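Long-range contact in putative peptide ABC-transport system periplasmic peptide-binding protein (Campylobacter jejuni, PDB 4OEV), which binds nickel outside the cytoplasm as the solute-binding component of an ABC-type importer, and here holds the ion together with oxalate: residues Y416-R429 against Y440-P453. Residues are numbered along the deposited sequence; the frame is centred on the assembly and turned at random.
Sequences YHDKKVDIALQKAR and YYKDFIDALYENPP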
ATOM      1  N   TYR A 416       8.526  -2.175  15.865  1.00 21.66           N
ATOM      2  CA  TYR A 416       9.638  -1.202  15.862  1.00 21.55           C
ATOM      3  C   TYR A 416       9.300  -0.003  16.732  1.00 27.47           C
ATOM      4  O   TYR A 416       8.251   0.570  16.530  1.00 26.21           O
ATOM      5  CB  TYR A 416       9.868  -0.741  14.446  1.00 22.62           C
ATOM      6  CG  TYR A 416      10.957   0.305  14.252  1.00 26.72           C
ATOM      7  CD1 TYR A 416      12.304  -0.004  14.486  1.00 24.23           C
ATOM      8  CD2 TYR A 416      10.653   1.555  13.766  1.00 26.45           C
ATOM      9  CE1 TYR A 416      13.309   0.951  14.269  1.00 25.05           C
ATOM     10  CE2 TYR A 416      11.634   2.500  13.529  1.00 26.93           C
ATOM     11  CZ  TYR A 416      12.970   2.198  13.781  1.00 27.18           C
ATOM     12  OH  TYR A 416      13.933   3.209  13.523  1.00 27.64           O
ATOM     13  N   HIS A 417      10.151   0.369  17.691  1.00 29.11           N
ATOM     14  CA  HIS A 417       9.885   1.556  18.556  1.00 31.86           C
ATOM     15  C   HIS A 417      11.099   2.459  18.549  1.00 31.88           C
ATOM     16  O   HIS A 417      12.134   2.105  19.122  1.00 31.15           O
ATOM     17  CB  HIS A 417       9.570   1.116  19.982  1.00 35.83           C
ATOM     18  CG  HIS A 417       8.292   0.349  20.110  1.00 41.63           C
ATOM     19  ND1 HIS A 417       7.235   0.781  20.897  1.00 47.07           N
ATOM     20  CD2 HIS A 417       7.895  -0.817  19.552  1.00 42.11           C
ATOM     21  CE1 HIS A 417       6.248  -0.094  20.812  1.00 46.56           C
ATOM     22  NE2 HIS A 417       6.620  -1.070  19.993  1.00 41.73           N
ATOM     23  N   ASP A 418      11.022   3.607  17.892  1.00 30.03           N
ATOM     24  CA  ASP A 418      12.146   4.574  17.863  1.00 30.65           C
ATOM     25  C   ASP A 418      11.653   5.962  18.161  1.00 31.82           C
ATOM     26  O   ASP A 418      10.716   6.445  17.488  1.00 25.41           O
ATOM     27  CB  ASP A 418      12.832   4.592  16.510  1.00 28.78           C
ATOM     28  CG  ASP A 418      14.056   5.466  16.483  1.00 34.38           C
ATOM     29  OD1 ASP A 418      13.979   6.678  16.147  1.00 32.85           O
ATOM     30  OD2 ASP A 418      15.145   4.936  16.820  1.00 39.00           O
ATOM     31  N   LYS A 419      12.236   6.606  19.175  1.00 32.07           N
ATOM     32  CA  LYS A 419      11.760   7.923  19.558  1.00 29.32           C
ATOM     33  C   LYS A 419      11.971   8.991  18.475  1.00 31.39           C
ATOM     34  O   LYS A 419      11.075   9.835  18.260  1.00 33.13           O
ATOM     35  CB  LYS A 419      12.431   8.414  20.849  1.00 28.11           C
ATOM     36  CG  LYS A 419      11.941   7.789  22.119  1.00 28.54           C
ATOM     37  CD  LYS A 419      12.608   8.559  23.294  1.00 30.96           C
ATOM     38  CE  LYS A 419      12.424   7.817  24.642  1.00 29.49           C
ATOM     39  NZ  LYS A 419      13.373   8.463  25.616  1.00 27.38           N
ATOM     40  N   LYS A 420      13.133   8.998  17.821  1.00 30.95           N
ATOM     41  CA  LYS A 420      13.379  10.029  16.812  1.00 35.54           C
ATOM     42  C   LYS A 420      12.431   9.816  15.607  1.00 34.85           C
ATOM     43  O   LYS A 420      11.967  10.782  15.012  1.00 35.18           O
ATOM     44  CB  LYS A 420      14.842  10.066  16.359  1.00 39.09           C
ATOM     45  CG  LYS A 420      15.812  10.691  17.390  1.00 44.79           C
ATOM     46  CD  LYS A 420      17.257  10.619  16.900  1.00 50.17           C
ATOM     47  CE  LYS A 420      17.823   9.199  17.033  1.00 54.53           C
ATOM     48  NZ  LYS A 420      19.146   8.967  16.323  1.00 57.39           N
ATOM     49  N   VAL A 421      12.156   8.556  15.261  1.00 32.93           N
ATOM     50  CA  VAL A 421      11.193   8.319  14.204  1.00 35.32           C
ATOM     51  C   VAL A 421       9.806   8.816  14.618  1.00 36.00           C
ATOM     52  O   VAL A 421       9.165   9.553  13.842  1.00 33.46           O
ATOM     53  CB  VAL A 421      11.111   6.877  13.814  1.00 34.95           C
ATOM     54  CG1 VAL A 421       9.892   6.660  12.952  1.00 34.50           C
ATOM     55  CG2 VAL A 421      12.468   6.442  13.080  1.00 27.15           C
ATOM     56  N   ASP A 422       9.349   8.447  15.820  1.00 34.62           N
ATOM     57  CA  ASP A 422       8.013   8.880  16.271  1.00 35.88           C
ATOM     58  C   ASP A 422       7.852  10.382  16.192  1.00 36.15           C
ATOM     59  O   ASP A 422       6.841  10.870  15.684  1.00 31.44           O
ATOM     60  CB  ASP A 422       7.687   8.439  17.704  1.00 36.69           C
ATOM     61  CG  ASP A 422       7.469   6.950  17.831  1.00 36.04           C
ATOM     62  OD1 ASP A 422       7.287   6.258  16.779  1.00 34.45           O
ATOM     63  OD2 ASP A 422       7.456   6.455  18.999  1.00 31.71           O
ATOM     64  N   ILE A 423       8.854  11.113  16.683  1.00 35.25           N
ATOM     65  CA  ILE A 423       8.814  12.566  16.742  1.00 36.00           C
ATOM     66  C   ILE A 423       8.844  13.211  15.338  1.00 35.22           C
ATOM     67  O   ILE A 423       8.166  14.209  15.051  1.00 32.34           O
ATOM     68  CB  ILE A 423       9.990  13.080  17.576  1.00 35.15           C
ATOM     69  CG1 ILE A 423       9.814  12.653  19.030  1.00 33.91           C
ATOM     70  CG2 ILE A 423      10.120  14.572  17.467  1.00 35.04           C
ATOM     71  CD1 ILE A 423      11.082  12.831  19.874  1.00 34.87           C
ATOM     72  N   ALA A 424       9.644  12.625  14.473  1.00 35.54           N
ATOM     73  CA  ALA A 424       9.823  13.155  13.144  1.00 33.69           C
ATOM     74  C   ALA A 424       8.534  13.038  12.364  1.00 33.40           C
ATOM     75  O   ALA A 424       8.111  14.001  11.735  1.00 36.87           O
ATOM     76  CB  ALA A 424      10.968  12.432  12.432  1.00 35.75           C
ATOM     77  N   LEU A 425       7.907  11.870  12.395  1.00 32.36           N
ATOM     78  CA  LEU A 425       6.669  11.672  11.639  1.00 32.24           C
ATOM     79  C   LEU A 425       5.506  12.482  12.184  1.00 33.35           C
ATOM     80  O   LEU A 425       4.580  12.882  11.441  1.00 33.21           O
ATOM     81  CB  LEU A 425       6.288  10.223  11.652  1.00 30.18           C
ATOM     82  CG  LEU A 425       7.249   9.312  10.852  1.00 30.88           C
ATOM     83  CD1 LEU A 425       6.747   7.915  10.955  1.00 33.24           C
ATOM     84  CD2 LEU A 425       7.290   9.728   9.369  1.00 31.53           C
ATOM     85  N   GLN A 426       5.503  12.677  13.487  1.00 34.56           N
ATOM     86  CA  GLN A 426       4.422  13.456  14.107  1.00 35.07           C
ATOM     87  C   GLN A 426       4.551  14.876  13.721  1.00 39.19           C
ATOM     88  O   GLN A 426       3.549  15.498  13.323  1.00 42.19           O
ATOM     89  CB  GLN A 426       4.423  13.270  15.644  1.00 34.95           C
ATOM     90  CG  GLN A 426       3.901  11.867  16.096  1.00 58.72           C
ATOM     91  CD  GLN A 426       3.936  11.654  17.627  1.00 61.02           C
ATOM     92  OE1 GLN A 426       3.942  12.610  18.403  1.00 58.91           O
ATOM     93  NE2 GLN A 426       3.946  10.393  18.052  1.00 61.42           N
ATOM     94  N   LYS A 427       5.759  15.440  13.837  1.00 39.08           N
ATOM     95  CA  LYS A 427       5.953  16.822  13.393  1.00 38.68           C
ATOM     96  C   LYS A 427       5.668  16.953  11.902  1.00 39.48           C
ATOM     97  O   LYS A 427       4.930  17.831  11.459  1.00 40.28           O
ATOM     98  CB  LYS A 427       7.369  17.317  13.694  1.00 39.42           C
ATOM     99  CG  LYS A 427       7.626  17.630  15.187  1.00 42.70           C
ATOM    100  CD  LYS A 427       9.111  17.821  15.442  1.00 48.50           C
ATOM    101  CE  LYS A 427       9.383  18.535  16.769  1.00 54.62           C
ATOM    102  NZ  LYS A 427       8.403  18.202  17.841  1.00 55.90           N
ATOM    103  N   ALA A 428       6.207  16.028  11.132  1.00 39.08           N
ATOM    104  CA  ALA A 428       6.085  16.115   9.681  1.00 39.64           C
ATOM    105  C   ALA A 428       4.643  16.190   9.194  1.00 35.61           C
ATOM    106  O   ALA A 428       4.350  16.904   8.249  1.00 39.59           O
ATOM    107  CB  ALA A 428       6.792  14.875   9.031  1.00 30.99           C
ATOM    108  N   ARG A 429       3.764  15.397   9.796  1.00 32.43           N
ATOM    109  CA  ARG A 429       2.382  15.283   9.342  1.00 36.05           C
ATOM    110  C   ARG A 429       1.510  16.448   9.833  1.00 37.82           C
ATOM    111  O   ARG A 429       0.452  16.756   9.231  1.00 37.23           O
ATOM    112  CB  ARG A 429       1.785  13.932   9.811  1.00 34.23           C
ATOM    113  CG  ARG A 429       1.409  13.866  11.274  1.00 35.89           C
ATOM    114  CD  ARG A 429       1.265  12.434  11.713  1.00 35.01           C
ATOM    115  NE  ARG A 429       0.351  11.620  10.892  1.00 35.85           N
ATOM    116  CZ  ARG A 429      -0.823  11.140  11.342  1.00 38.56           C
ATOM    117  NH1 ARG A 429      -1.590  10.364  10.581  1.00 35.11           N
ATOM    118  NH2 ARG A 429      -1.236  11.419  12.578  1.00 39.59           N
ATOM    119  N   TYR A 440      11.572  17.575   8.510  1.00 41.19           N
ATOM    120  CA  TYR A 440      11.173  16.518   9.425  1.00 41.71           C
ATOM    121  C   TYR A 440      11.259  15.124   8.772  1.00 38.66           C
ATOM    122  O   TYR A 440      11.666  14.130   9.408  1.00 35.83           O
ATOM    123  CB  TYR A 440       9.774  16.820   9.918  1.00 43.16           C
ATOM    124  CG  TYR A 440       9.718  18.090  10.759  1.00 47.40           C
ATOM    125  CD1 TYR A 440      10.745  18.414  11.655  1.00 50.21           C
ATOM    126  CD2 TYR A 440       8.645  18.956  10.660  1.00 47.67           C
ATOM    127  CE1 TYR A 440      10.682  19.576  12.451  1.00 51.68           C
ATOM    128  CE2 TYR A 440       8.577  20.120  11.435  1.00 51.22           C
ATOM    129  CZ  TYR A 440       9.587  20.414  12.323  1.00 53.78           C
ATOM    130  OH  TYR A 440       9.492  21.559  13.066  1.00 58.41           O
ATOM    131  N   TYR A 441      10.877  15.049   7.497  1.00 36.58           N
ATOM    132  CA  TYR A 441      11.036  13.786   6.764  1.00 33.77           C
ATOM    133  C   TYR A 441      12.519  13.480   6.641  1.00 34.62           C
ATOM    134  O   TYR A 441      12.899  12.333   6.740  1.00 34.43           O
ATOM    135  CB  TYR A 441      10.345  13.863   5.374  1.00 36.04           C
ATOM    136  CG  TYR A 441       8.873  13.731   5.557  1.00 35.69           C
ATOM    137  CD1 TYR A 441       8.369  12.662   6.286  1.00 36.52           C
ATOM    138  CD2 TYR A 441       7.987  14.715   5.117  1.00 36.87           C
ATOM    139  CE1 TYR A 441       7.040  12.531   6.522  1.00 36.20           C
ATOM    140  CE2 TYR A 441       6.642  14.599   5.359  1.00 35.67           C
ATOM    141  CZ  TYR A 441       6.175  13.490   6.052  1.00 35.55           C
ATOM    142  OH  TYR A 441       4.854  13.320   6.319  1.00 34.36           O
ATOM    143  N   LYS A 442      13.383  14.503   6.503  1.00 38.19           N
ATOM    144  CA  LYS A 442      14.814  14.195   6.541  1.00 39.61           C
ATOM    145  C   LYS A 442      15.232  13.612   7.901  1.00 39.09           C
ATOM    146  O   LYS A 442      15.947  12.600   7.953  1.00 37.58           O
ATOM    147  CB  LYS A 442      15.648  15.434   6.210  1.00 41.31           C
ATOM    148  CG  LYS A 442      17.153  15.184   6.254  1.00 43.80           C
ATOM    149  CD  LYS A 442      17.919  16.499   6.287  1.00 48.43           C
ATOM    150  CE  LYS A 442      19.382  16.335   5.918  1.00 49.69           C
ATOM    151  NZ  LYS A 442      20.212  15.722   7.018  1.00 51.14           N
ATOM    152  N   ASP A 443      14.740  14.181   9.005  1.00 39.25           N
ATOM    153  CA  ASP A 443      14.991  13.619  10.341  1.00 37.76           C
ATOM    154  C   ASP A 443      14.520  12.157  10.421  1.00 37.93           C
ATOM    155  O   ASP A 443      15.216  11.273  10.924  1.00 37.37           O
ATOM    156  CB  ASP A 443      14.266  14.442  11.421  1.00 38.04           C
ATOM    157  CG  ASP A 443      14.889  15.813  11.631  1.00 43.81           C
ATOM    158  OD1 ASP A 443      16.065  15.991  11.276  1.00 46.23           O
ATOM    159  OD2 ASP A 443      14.194  16.727  12.139  1.00 47.04           O
ATOM    160  N   PHE A 444      13.337  11.912   9.890  1.00 33.69           N
ATOM    161  CA  PHE A 444      12.788  10.591   9.851  1.00 31.25           C
ATOM    162  C   PHE A 444      13.706   9.586   9.097  1.00 36.25           C
ATOM    163  O   PHE A 444      14.039   8.493   9.615  1.00 35.77           O
ATOM    164  CB  PHE A 444      11.397  10.679   9.205  1.00 30.17           C
ATOM    165  CG  PHE A 444      10.847   9.341   8.751  1.00 30.07           C
ATOM    166  CD1 PHE A 444      10.590   8.353   9.664  1.00 28.79           C
ATOM    167  CD2 PHE A 444      10.578   9.096   7.414  1.00 32.40           C
ATOM    168  CE1 PHE A 444      10.081   7.132   9.279  1.00 30.20           C
ATOM    169  CE2 PHE A 444      10.073   7.882   7.011  1.00 31.28           C
ATOM    170  CZ  PHE A 444       9.822   6.885   7.939  1.00 32.29           C
ATOM    171  N   ILE A 445      14.088   9.963   7.878  1.00 35.73           N
ATOM    172  CA  ILE A 445      14.985   9.183   7.024  1.00 36.08           C
ATOM    173  C   ILE A 445      16.341   8.925   7.727  1.00 38.04           C
ATOM    174  O   ILE A 445      16.876   7.808   7.700  1.00 32.71           O
ATOM    175  CB  ILE A 445      15.231   9.939   5.675  1.00 37.36           C
ATOM    176  CG1 ILE A 445      13.943   9.942   4.836  1.00 38.09           C
ATOM    177  CG2 ILE A 445      16.356   9.316   4.867  1.00 36.37           C
ATOM    178  CD1 ILE A 445      13.996  10.872   3.643  1.00 39.09           C
ATOM    179  N   ASP A 446      16.892   9.968   8.350  1.00 39.43           N
ATOM    180  CA  ASP A 446      18.158   9.839   9.052  1.00 39.83           C
ATOM    181  C   ASP A 446      18.019   8.935  10.252  1.00 36.62           C
ATOM    182  O   ASP A 446      18.939   8.168  10.537  1.00 36.78           O
ATOM    183  CB  ASP A 446      18.689  11.199   9.507  1.00 42.47           C
ATOM    184  CG  ASP A 446      19.141  12.072   8.367  1.00 44.09           C
ATOM    185  OD1 ASP A 446      19.509  11.561   7.280  1.00 45.11           O
ATOM    186  OD2 ASP A 446      19.127  13.296   8.564  1.00 46.22           O
ATOM    187  N   ALA A 447      16.905   9.049  10.965  1.00 33.32           N
ATOM    188  CA  ALA A 447      16.640   8.185  12.141  1.00 35.03           C
ATOM    189  C   ALA A 447      16.510   6.730  11.748  1.00 34.60           C
ATOM    190  O   ALA A 447      16.922   5.841  12.512  1.00 34.95           O
ATOM    191  CB  ALA A 447      15.371   8.608  12.881  1.00 31.47           C
ATOM    192  N   LEU A 448      15.850   6.476  10.614  1.00 32.25           N
ATOM    193  CA  LEU A 448      15.741   5.116  10.078  1.00 35.82           C
ATOM    194  C   LEU A 448      17.098   4.525   9.798  1.00 34.13           C
ATOM    195  O   LEU A 448      17.298   3.355  10.041  1.00 36.66           O
ATOM    196  CB  LEU A 448      14.917   5.060   8.776  1.00 37.12           C
ATOM    197  CG  LEU A 448      13.382   5.079   8.871  1.00 34.01           C
ATOM    198  CD1 LEU A 448      12.802   4.794   7.461  1.00 32.24           C
ATOM    199  CD2 LEU A 448      12.800   4.153   9.896  1.00 33.92           C
ATOM    200  N   TYR A 449      18.023   5.309   9.265  1.00 33.99           N
ATOM    201  CA  TYR A 449      19.366   4.818   8.974  1.00 34.86           C
ATOM    202  C   TYR A 449      20.057   4.429  10.284  1.00 32.23           C
ATOM    203  O   TYR A 449      20.773   3.424  10.328  1.00 32.61           O
ATOM    204  CB  TYR A 449      20.236   5.853   8.209  1.00 34.15           C
ATOM    205  CG  TYR A 449      21.701   5.422   8.213  1.00 37.62           C
ATOM    206  CD1 TYR A 449      22.185   4.478   7.297  1.00 35.58           C
ATOM    207  CD2 TYR A 449      22.590   5.890   9.188  1.00 42.61           C
ATOM    208  CE1 TYR A 449      23.488   4.043   7.341  1.00 39.34           C
ATOM    209  CE2 TYR A 449      23.909   5.452   9.227  1.00 44.17           C
ATOM    210  CZ  TYR A 449      24.348   4.529   8.304  1.00 41.51           C
ATOM    211  OH  TYR A 449      25.660   4.085   8.329  1.00 40.61           O
ATOM    212  N   GLU A 450      19.906   5.249  11.326  1.00 30.36           N
ATOM    213  CA  GLU A 450      20.627   5.028  12.588  1.00 33.01           C
ATOM    214  C   GLU A 450      20.085   3.821  13.355  1.00 35.05           C
ATOM    215  O   GLU A 450      20.783   3.191  14.155  1.00 39.29           O
ATOM    216  CB  GLU A 450      20.573   6.281  13.503  1.00 32.00           C
ATOM    217  CG  GLU A 450      21.243   7.556  12.918  1.00 51.07           C
ATOM    218  CD  GLU A 450      22.745   7.414  12.620  1.00 53.23           C
ATOM    219  OE1 GLU A 450      23.425   6.525  13.201  1.00 53.85           O
ATOM    220  OE2 GLU A 450      23.264   8.210  11.803  1.00 55.10           O
ATOM    221  N   ASN A 451      18.814   3.536  13.145  1.00 31.43           N
ATOM    222  CA  ASN A 451      18.165   2.447  13.825  1.00 30.45           C
ATOM    223  C   ASN A 451      17.235   1.752  12.840  1.00 29.51           C
ATOM    224  O   ASN A 451      16.010   1.938  12.870  1.00 28.23           O
ATOM    225  CB  ASN A 451      17.422   2.960  15.055  1.00 31.17           C
ATOM    226  CG  ASN A 451      16.808   1.838  15.865  1.00 30.89           C
ATOM    227  OD1 ASN A 451      17.194   0.661  15.745  1.00 31.48           O
ATOM    228  ND2 ASN A 451      15.873   2.189  16.700  1.00 26.65           N
ATOM    229  N   PRO A 452      17.821   0.938  11.956  1.00 29.98           N
ATOM    230  CA  PRO A 452      17.090   0.378  10.804  1.00 27.65           C
ATOM    231  C   PRO A 452      16.054  -0.687  11.221  1.00 27.26           C
ATOM    232  O   PRO A 452      16.362  -1.661  11.885  1.00 29.66           O
ATOM    233  CB  PRO A 452      18.209  -0.212   9.931  1.00 27.96           C
ATOM    234  CG  PRO A 452      19.367  -0.494  10.927  1.00 32.82           C
ATOM    235  CD  PRO A 452      19.251   0.589  11.974  1.00 32.59           C
ATOM    236  N   PRO A 453      14.791  -0.459  10.859  1.00 27.68           N
ATOM    237  CA  PRO A 453      13.762  -1.462  11.138  1.00 27.15           C
ATOM    238  C   PRO A 453      13.827  -2.613  10.118  1.00 25.10           C
ATOM    239  O   PRO A 453      13.234  -3.687  10.345  1.00 23.64           O
ATOM    240  CB  PRO A 453      12.473  -0.673  10.951  1.00 29.12           C
ATOM    241  CG  PRO A 453      12.829   0.338   9.919  1.00 30.29           C
ATOM    242  CD  PRO A 453      14.215   0.775  10.279  1.00 30.51           C
TER
HETATM  243  O   HOH W   1      14.725   0.265  18.799  1.00 45.92           O
HETATM  244  O   HOH W   2      16.999   6.328  15.229  1.00 35.53           O
HETATM  245  O   HOH W   3       4.438  11.783   8.627  1.00 39.71           O
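Residues Tyr416-Arg429 and Tyr440-Pro453 form an antiparallel helical hairpin: the axes of helix 419-429 and of residues 440-450 of helix 434-450 approach to 8.0 Å with a signed crossing angle of -160°, and small residues sit where the backbones are closest. Ala424 faces Phe444 and Ala428 faces Tyr440, each pair with its CA atoms 5.1 Å apart, while Ala447 CB touches both Lys420 CB and Val421 CG2.

Four CH-pi contacts follow the seam. Leu425 CD2 stands over the centre of the Phe444 ring, 3.6 Å from its centroid, while Val421 CG1 meets the same ring at its edge. Ala428 CB lies over the Tyr441 face, 3.5 Å from the ring centroid but shifted toward the rim. Lys427 CB covers the centre of the Tyr440 ring, 3.7 Å from its centroid, and Pro453 CB does likewise for Tyr416.

Polar bonds close the end where the first helix starts and the second stops. With CG anti to the backbone N (chi1 178°), the Tyr416 ring is carried to the end of the second helix, where its OH donates to Asn451 O at 2.5 Å, in the carbonyl plane. Asn451 ND2 donates almost straight (177°) to Asp418 OD2 at 2.8 Å. Asp418 is also the N-cap, its OD1 accepting from Val421 N at 2.8 Å through the anti lone pair; one carboxylate thus caps its own helix and holds the first residue beyond the other. A water donating to both Asp418 OD2 and Ala447 O adds a further bridge.

Arg259 binds Asn451 OD1, fixing the other side of that amide. Phe398 of helix 395-398 packs on Val421, Leu448 and Pro453, helix 256-265 touches Asn451 and Pro452, and Pro453, backbone-bonded to Phe246 at the end of strand 241-246, leads into strand 454-467 of the same antiparallel sheet.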